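Local structure of hypothetical protein BA_2335 (Bacillus anthracis, 4H4N) at residues K12-P15 against N16-L19. The protein is of unknown function, a small all-beta protein of the BA_2335-like family whose strands form two antiparallel sheets. Residues are numbered along the deposited sequence; the frame is centred on the assembly and turned at random. Where two conformers were deposited one is given.
Sequences KVPP and NSKL
V13 lays its two methyl groups against the start of the next strand. CG1 reaches the backbone of 17-19, 3.6 Å from S17 O and 4.0 Å from L19 N. CG2 meets L19 CB at 4.1 Å, and the two side chains pass each other at a slant. L19 then sends its branch back toward the first strand, with CD2 4.2 Å from K12 O. Both residues are buried. V13 also touches I36 of strand 30-38, while L19 rests on T59 and V61 of strand 56-63. The chain leaves the two-stranded sheet of 9-13 and 44-48 and enters the centre of the three-stranded sheet, where 17-24 runs between 30-38 and 56-63. A type II beta turn from P14 to S17 makes the connection, with P15 and N16 at its corners. N16 has a positive phi (56°), as the third position of a type II turn calls for. Two residues, N16 and S17, lie opposite the single residue N38 on strand 30-38, a G1 beta bulge that goes with the type II turn. S17 is buried inside the bend. At chi1 -61° its OG points away from its own carbonyl carbon, and it donates a hydrogen bond of 2.8 Å to P15 O. The hydroxyl comes from above the carbonyl plane, 49° out of it, so the bond does not follow a lone pair. This ties the serine side chain to the middle peptide of the turn. S17 CB packs 3.3 Å from P14 O, and S17 OG lies 3.8 Å from P14 CB. The side-chain amide of N38 (ND2) donates a hydrogen bond to V13 O and a weak one to P14 O.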
loop_
_atom_site.group_PDB
_atom_site.type_symbol
_atom_site.label_atom_id
_atom_site.label_comp_id
_atom_site.label_asym_id
_atom_site.label_seq_id
_atom_site.Cartn_x
_atom_site.Cartn_y
_atom_site.Cartn_z
ATOM N N LYS A 12 5.705 -0.184 -5.366
ATOM C CA LYS A 12 6.565 -1.342 -5.561
ATOM C C LYS A 12 6.417 -2.241 -4.348
ATOM O O LYS A 12 6.688 -1.833 -3.221
ATOM C CB LYS A 12 8.019 -0.927 -5.727
ATOM C CG LYS A 12 8.941 -2.099 -5.989
ATOM C CD LYS A 12 10.316 -1.648 -6.430
ATOM C CE LYS A 12 11.034 -0.867 -5.350
ATOM N NZ LYS A 12 12.337 -0.363 -5.797
ATOM N N VAL A 13 5.999 -3.466 -4.567
ATOM C CA VAL A 13 5.816 -4.414 -3.498
ATOM C C VAL A 13 7.026 -5.338 -3.496
ATOM O O VAL A 13 7.304 -5.995 -4.492
ATOM C CB VAL A 13 4.535 -5.216 -3.636
ATOM C CG1 VAL A 13 4.308 -6.064 -2.398
ATOM C CG2 VAL A 13 3.344 -4.290 -3.903
ATOM N N PRO A 14 7.764 -5.408 -2.384
ATOM C CA PRO A 14 8.933 -6.281 -2.376
ATOM C C PRO A 14 8.568 -7.748 -2.509
ATOM O O PRO A 14 7.410 -8.133 -2.324
ATOM C CB PRO A 14 9.569 -6.001 -1.004
ATOM C CG PRO A 14 9.075 -4.672 -0.611
ATOM C CD PRO A 14 7.678 -4.600 -1.158
ATOM N N PRO A 15 9.550 -8.584 -2.839
ATOM C CA PRO A 15 9.306 -10.011 -2.942
ATOM C C PRO A 15 8.677 -10.615 -1.704
ATOM O O PRO A 15 9.024 -10.246 -0.580
ATOM C CB PRO A 15 10.718 -10.599 -3.131
ATOM C CG PRO A 15 11.509 -9.485 -3.735
ATOM C CD PRO A 15 10.967 -8.260 -3.073
ATOM N N ASN A 16 7.742 -11.527 -1.903
ATOM C CA ASN A 16 7.215 -12.309 -0.786
ATOM C C ASN A 16 6.671 -11.428 0.322
ATOM O O ASN A 16 6.905 -11.690 1.505
ATOM C CB ASN A 16 8.326 -13.226 -0.249
ATOM C CG ASN A 16 8.850 -14.143 -1.303
ATOM O OD1 ASN A 16 8.088 -14.883 -1.900
ATOM N ND2 ASN A 16 10.140 -14.081 -1.564
ATOM N N SER A 17 5.924 -10.397 -0.061
ATOM C CA SER A 17 5.492 -9.401 0.896
ATOM C C SER A 17 4.091 -8.894 0.609
ATOM O O SER A 17 3.538 -9.063 -0.477
ATOM C CB SER A 17 6.447 -8.186 0.862
ATOM O OG SER A 17 7.775 -8.520 1.194
ATOM N N LYS A 18 3.537 -8.244 1.624
ATOM C CA LYS A 18 2.319 -7.471 1.532
ATOM C C LYS A 18 2.677 -6.019 1.834
ATOM O O LYS A 18 3.324 -5.727 2.834
ATOM C CB LYS A 18 1.283 -7.969 2.544
ATOM C CG LYS A 18 0.005 -7.120 2.560
ATOM C CD LYS A 18 -1.003 -7.531 3.595
ATOM C CE LYS A 18 -1.640 -8.834 3.218
ATOM N NZ LYS A 18 -2.883 -9.081 4.020
ATOM N N LEU A 19 2.271 -5.112 0.966
ATOM C CA LEU A 19 2.419 -3.688 1.190
ATOM C C LEU A 19 1.089 -3.139 1.693
ATOM O O LEU A 19 0.053 -3.342 1.065
ATOM C CB LEU A 19 2.805 -2.979 -0.094
ATOM C CG LEU A 19 3.255 -1.518 0.089
ATOM C CD1 LEU A 19 4.639 -1.427 0.715
ATOM C CD2 LEU A 19 3.185 -0.767 -1.229
#